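Local coordinates for putative rhamnosidase (Streptomyces avermitilis, PDB 3W5M), which hydrolyses terminal non-reducing alpha-L-rhamnose residues from alpha-L-rhamnosides, including citrus flavonoids and gum arabic, at residues Ala325-Arg337 / Ser364-Pro378. Residues are numbered along the deposited sequence; the frame is centred on the assembly and turned at random.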
loop_
_atom_site.group_PDB
_atom_site.type_symbol
_atom_site.label_atom_id
_atom_site.label_comp_id
_atom_site.label_asym_id
_atom_site.label_seq_id
_atom_site.Cartn_x
_atom_site.Cartn_y
_atom_site.Cartn_z
ATOM N N ALA A 325 13.713 -9.413 -5.655
ATOM C CA ALA A 325 14.633 -9.091 -4.589
ATOM C C ALA A 325 14.004 -9.470 -3.263
ATOM O O ALA A 325 12.780 -9.444 -3.109
ATOM C CB ALA A 325 14.973 -7.586 -4.596
ATOM N N LEU A 326 14.847 -9.873 -2.334
ATOM C CA LEU A 326 14.464 -9.840 -0.925
ATOM C C LEU A 326 14.887 -8.476 -0.446
ATOM O O LEU A 326 16.062 -8.246 -0.153
ATOM C CB LEU A 326 15.129 -10.968 -0.157
ATOM C CG LEU A 326 14.625 -12.311 -0.718
ATOM C CD1 LEU A 326 15.434 -13.440 -0.116
ATOM C CD2 LEU A 326 13.113 -12.538 -0.483
ATOM N N GLY A 327 13.950 -7.532 -0.485
ATOM C CA GLY A 327 14.317 -6.103 -0.421
ATOM C C GLY A 327 13.626 -5.382 -1.566
ATOM O O GLY A 327 12.472 -5.690 -1.887
ATOM N N LEU A 328 14.326 -4.448 -2.216
ATOM C CA LEU A 328 13.767 -3.757 -3.367
ATOM C C LEU A 328 14.912 -3.635 -4.362
ATOM O O LEU A 328 16.063 -3.622 -3.949
ATOM C CB LEU A 328 13.317 -2.314 -3.018
ATOM C CG LEU A 328 12.321 -2.110 -1.867
ATOM C CD1 LEU A 328 12.220 -0.606 -1.607
ATOM C CD2 LEU A 328 10.964 -2.676 -2.228
ATOM N N TYR A 329 14.573 -3.516 -5.643
ATOM C CA TYR A 329 15.610 -3.383 -6.667
ATOM C C TYR A 329 15.123 -2.452 -7.778
ATOM O O TYR A 329 13.903 -2.228 -7.965
ATOM C CB TYR A 329 16.015 -4.750 -7.250
ATOM C CG TYR A 329 14.977 -5.317 -8.170
ATOM C CD1 TYR A 329 13.818 -5.950 -7.652
ATOM C CD2 TYR A 329 15.093 -5.181 -9.541
ATOM C CE1 TYR A 329 12.832 -6.423 -8.488
ATOM C CE2 TYR A 329 14.094 -5.656 -10.390
ATOM C CZ TYR A 329 12.972 -6.281 -9.853
ATOM O OH TYR A 329 11.984 -6.757 -10.676
ATOM N N GLU A 330 16.091 -1.954 -8.539
ATOM C CA GLU A 330 15.824 -1.284 -9.806
ATOM C C GLU A 330 16.955 -1.723 -10.702
ATOM O O GLU A 330 18.109 -1.577 -10.318
ATOM C CB GLU A 330 15.907 0.222 -9.646
ATOM C CG GLU A 330 15.506 0.977 -10.895
ATOM C CD GLU A 330 15.672 2.478 -10.682
ATOM O OE1 GLU A 330 16.790 3.001 -10.887
ATOM O OE2 GLU A 330 14.685 3.105 -10.268
ATOM N N ALA A 331 16.613 -2.280 -11.858
ATOM C CA ALA A 331 17.586 -2.842 -12.757
ATOM C C ALA A 331 17.816 -1.910 -13.920
ATOM O O ALA A 331 16.913 -1.165 -14.341
ATOM C CB ALA A 331 17.121 -4.194 -13.274
ATOM N N HIS A 332 19.017 -2.024 -14.460
ATOM C CA HIS A 332 19.507 -1.233 -15.583
ATOM C C HIS A 332 20.241 -2.160 -16.541
ATOM O O HIS A 332 20.910 -3.111 -16.111
ATOM C CB HIS A 332 20.492 -0.180 -15.056
ATOM C CG HIS A 332 19.821 0.904 -14.270
ATOM N ND1 HIS A 332 19.363 0.718 -12.977
ATOM C CD2 HIS A 332 19.475 2.167 -14.616
ATOM C CE1 HIS A 332 18.771 1.822 -12.562
ATOM N NE2 HIS A 332 18.820 2.715 -13.539
ATOM N N LEU A 333 20.119 -1.888 -17.842
ATOM C CA LEU A 333 20.793 -2.709 -18.848
ATOM C C LEU A 333 21.355 -1.741 -19.924
ATOM O O LEU A 333 20.588 -0.996 -20.539
ATOM C CB LEU A 333 19.805 -3.710 -19.448
ATOM C CG LEU A 333 20.293 -4.602 -20.589
ATOM C CD1 LEU A 333 21.368 -5.570 -20.114
ATOM C CD2 LEU A 333 19.137 -5.373 -21.196
ATOM N N ASN A 334 22.671 -1.756 -20.090
ATOM C CA ASN A 334 23.355 -0.959 -21.153
ATOM C C ASN A 334 22.947 0.502 -21.118
ATOM O O ASN A 334 22.497 1.062 -22.123
ATOM C CB ASN A 334 23.078 -1.572 -22.523
ATOM C CG ASN A 334 23.641 -2.972 -22.650
ATOM O OD1 ASN A 334 23.024 -3.856 -23.266
ATOM N ND2 ASN A 334 24.805 -3.188 -22.061
ATOM N N GLY A 335 23.047 1.090 -19.928
ATOM C CA GLY A 335 22.809 2.513 -19.722
ATOM C C GLY A 335 21.366 2.990 -19.709
ATOM O O GLY A 335 21.134 4.176 -19.757
ATOM N N ARG A 336 20.403 2.074 -19.614
ATOM C CA ARG A 336 18.989 2.399 -19.683
ATOM C C ARG A 336 18.271 1.630 -18.570
ATOM O O ARG A 336 18.453 0.418 -18.430
ATOM C CB ARG A 336 18.430 1.995 -21.053
ATOM C CG ARG A 336 16.933 2.163 -21.212
ATOM C CD ARG A 336 16.522 2.174 -22.685
ATOM N NE ARG A 336 15.098 1.857 -22.855
ATOM C CZ ARG A 336 14.115 2.757 -22.922
ATOM N NH1 ARG A 336 14.377 4.060 -22.839
ATOM N NH2 ARG A 336 12.862 2.357 -23.074
ATOM N N ARG A 337 17.491 2.346 -17.765
ATOM C CA ARG A 337 16.684 1.720 -16.717
ATOM C C ARG A 337 15.710 0.718 -17.324
ATOM O O ARG A 337 15.141 0.967 -18.381
ATOM C CB ARG A 337 15.921 2.833 -16.022
ATOM C CG ARG A 337 15.473 2.540 -14.612
ATOM C CD ARG A 337 14.038 2.137 -14.649
ATOM N NE ARG A 337 13.265 2.872 -13.661
ATOM C CZ ARG A 337 12.279 2.330 -12.962
ATOM N NH1 ARG A 337 11.972 1.038 -13.122
ATOM N NH2 ARG A 337 11.612 3.079 -12.097
ATOM N N SER A 364 17.166 -3.485 -25.926
ATOM C CA SER A 364 18.243 -3.040 -25.068
ATOM C C SER A 364 19.499 -3.886 -25.146
ATOM O O SER A 364 20.569 -3.413 -24.807
ATOM C CB SER A 364 17.772 -2.977 -23.612
ATOM O OG SER A 364 17.524 -1.650 -23.204
ATOM N N VAL A 365 19.395 -5.137 -25.583
ATOM C CA VAL A 365 20.590 -5.989 -25.619
ATOM C C VAL A 365 21.428 -5.635 -26.842
ATOM O O VAL A 365 20.893 -5.095 -27.802
ATOM C CB VAL A 365 20.256 -7.497 -25.632
ATOM C CG1 VAL A 365 19.598 -7.903 -24.319
ATOM C CG2 VAL A 365 19.353 -7.843 -26.798
ATOM N N ARG A 366 22.715 -5.947 -26.779
ATOM C CA ARG A 366 23.690 -5.586 -27.822
ATOM C C ARG A 366 24.529 -6.766 -28.259
ATOM O O ARG A 366 24.769 -7.691 -27.462
ATOM C CB ARG A 366 24.668 -4.530 -27.287
ATOM C CG ARG A 366 24.043 -3.218 -26.883
ATOM C CD ARG A 366 25.114 -2.301 -26.299
ATOM N NE ARG A 366 24.540 -1.013 -25.906
ATOM C CZ ARG A 366 25.210 -0.014 -25.332
ATOM N NH1 ARG A 366 26.517 -0.103 -25.095
ATOM N NH2 ARG A 366 24.560 1.095 -25.019
ATOM N N PRO A 367 25.018 -6.729 -29.518
ATOM C CA PRO A 367 26.107 -7.622 -29.889
ATOM C C PRO A 367 27.347 -7.202 -29.143
ATOM O O PRO A 367 27.572 -6.012 -28.951
ATOM C CB PRO A 367 26.310 -7.342 -31.389
ATOM C CG PRO A 367 25.654 -6.030 -31.659
ATOM C CD PRO A 367 24.501 -5.977 -30.682
ATOM N N GLY A 368 28.155 -8.153 -28.725
ATOM C CA GLY A 368 29.369 -7.815 -28.026
ATOM C C GLY A 368 29.052 -7.439 -26.596
ATOM O O GLY A 368 28.238 -8.095 -25.938
ATOM N N ALA A 369 29.669 -6.357 -26.134
ATOM C CA ALA A 369 29.728 -6.054 -24.721
ATOM C C ALA A 369 28.429 -5.470 -24.176
ATOM O O ALA A 369 27.809 -4.569 -24.759
ATOM C CB ALA A 369 30.914 -5.153 -24.408
ATOM N N ASN A 370 28.033 -6.021 -23.036
ATOM C CA ASN A 370 26.786 -5.675 -22.372
ATOM C C ASN A 370 27.068 -5.500 -20.884
ATOM O O ASN A 370 28.036 -6.066 -20.359
ATOM C CB ASN A 370 25.746 -6.790 -22.550
ATOM C CG ASN A 370 25.189 -6.870 -23.955
ATOM O OD1 ASN A 370 24.084 -6.411 -24.215
ATOM N ND2 ASN A 370 25.935 -7.517 -24.866
ATOM N N ALA A 371 26.248 -4.695 -20.210
ATOM C CA ALA A 371 26.310 -4.589 -18.754
ATOM C C ALA A 371 24.878 -4.693 -18.176
ATOM O O ALA A 371 23.953 -4.048 -18.657
ATOM C CB ALA A 371 26.935 -3.263 -18.353
ATOM N N LEU A 372 24.720 -5.519 -17.150
ATOM C CA LEU A 372 23.453 -5.603 -16.409
ATOM C C LEU A 372 23.772 -5.107 -14.993
ATOM O O LEU A 372 24.831 -5.392 -14.448
ATOM C CB LEU A 372 22.911 -7.035 -16.425
ATOM C CG LEU A 372 21.597 -7.287 -15.688
ATOM C CD1 LEU A 372 20.467 -6.557 -16.378
ATOM C CD2 LEU A 372 21.320 -8.789 -15.633
ATOM N N ALA A 373 22.878 -4.317 -14.407
ATOM C CA ALA A 373 23.218 -3.645 -13.167
ATOM C C ALA A 373 21.958 -3.472 -12.335
ATOM O O ALA A 373 20.877 -3.429 -12.897
ATOM C CB ALA A 373 23.795 -2.293 -13.465
ATOM N N ALA A 374 22.106 -3.362 -11.017
ATOM C CA ALA A 374 20.913 -3.095 -10.178
ATOM C C ALA A 374 21.271 -2.350 -8.907
ATOM O O ALA A 374 22.345 -2.548 -8.364
ATOM C CB ALA A 374 20.156 -4.399 -9.855
ATOM N N TYR A 375 20.349 -1.501 -8.431
ATOM C CA TYR A 375 20.359 -1.034 -7.061
ATOM C C TYR A 375 19.577 -2.062 -6.270
ATOM O O TYR A 375 18.582 -2.575 -6.776
ATOM C CB TYR A 375 19.612 0.278 -6.915
ATOM C CG TYR A 375 20.421 1.464 -7.391
ATOM C CD1 TYR A 375 21.510 1.918 -6.644
ATOM C CD2 TYR A 375 20.075 2.142 -8.549
ATOM C CE1 TYR A 375 22.271 3.001 -7.072
ATOM C CE2 TYR A 375 20.831 3.241 -8.990
ATOM C CZ TYR A 375 21.923 3.655 -8.234
ATOM O OH TYR A 375 22.731 4.731 -8.624
ATOM N N VAL A 376 20.059 -2.351 -5.073
ATOM C CA VAL A 376 19.392 -3.304 -4.156
ATOM C C VAL A 376 19.244 -2.675 -2.767
ATOM O O VAL A 376 20.249 -2.368 -2.129
ATOM C CB VAL A 376 20.200 -4.612 -4.030
ATOM C CG1 VAL A 376 19.409 -5.592 -3.135
ATOM C CG2 VAL A 376 20.466 -5.183 -5.399
ATOM N N ALA A 377 18.000 -2.504 -2.284
ATOM C CA ALA A 377 17.728 -1.759 -1.035
ATOM C C ALA A 377 16.972 -2.610 -0.020
ATOM O O ALA A 377 16.404 -3.610 -0.400
ATOM C CB ALA A 377 16.856 -0.520 -1.342
ATOM N N PRO A 378 16.917 -2.178 1.253
ATOM C CA PRO A 378 16.217 -2.968 2.316
ATOM C C PRO A 378 14.708 -3.169 2.175
ATOM O O PRO A 378 14.236 -4.279 2.452
ATOM C CB PRO A 378 16.532 -2.182 3.604
ATOM C CG PRO A 378 17.760 -1.369 3.258
ATOM C CD PRO A 378 17.579 -0.987 1.826
HETATM O O HOH W 1 19.914 -0.073 -23.656
HETATM O O HOH W 2 17.331 -1.256 -20.617
#
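Ser364 OG is gripped by two waters that tie it to the hairpin turn of 325-337: one, 2.6 Å from OG, donates to Arg336 O, and the other, 2.9 Å from OG, donates to Asn334 O. The same serine lays its CB against Leu333 CD2 at 3.7 Å, while the extended chain of Arg336 passes OG. Leu333 carries the apolar part of this end. It has CG anti to the backbone N (chi1 176°), which sets the branch beside the carbonyl carbon; from there CD2 also meets Val365 CG1, and Leu333 CD1 reaches Leu372 CD1 at 4.0 Å, the two leucines crossing at a slant. Asn334 lays CB over one face of the Arg366 guanidinium, 3.6 Å above its plane and offset toward the rim, and its side chain crosses that of Asn370. The amide of Asn370 in turn holds its own loop, OD1 receiving Arg366 N on a lone pair and ND2 giving a nearly straight bond (172°) to Arg366 O.

From here the strands run antiparallel with paired backbone bonds at Leu328-Ala377, Glu330-Tyr375 and His332-Ala373, and Asn334 N adds a further bond to Ala371 O, 3.0 Å long. On one face Glu330 and Tyr375 lie side by side, pointing the same way; each finds its polar partner elsewhere, Arg564 for the carboxylate and Gln304 for the hydroxyl. On the other face small Ala331 and Ala374 sit between Tyr329-Val376 and Leu333-Leu372. This side meets strands 316-326 and 398-407, with Tyr329 OH bonded to Gln357 and Tyr359. The type I' turn Leu333-Arg336 folds strand 328-333 back on 336-337 as a beta hairpin, and strand 368-377 joins it to 303-311: a worked example of antiparallel sheet pairing in a two-sheet beta sandwich, here within the rhamnosidase N-terminal domain.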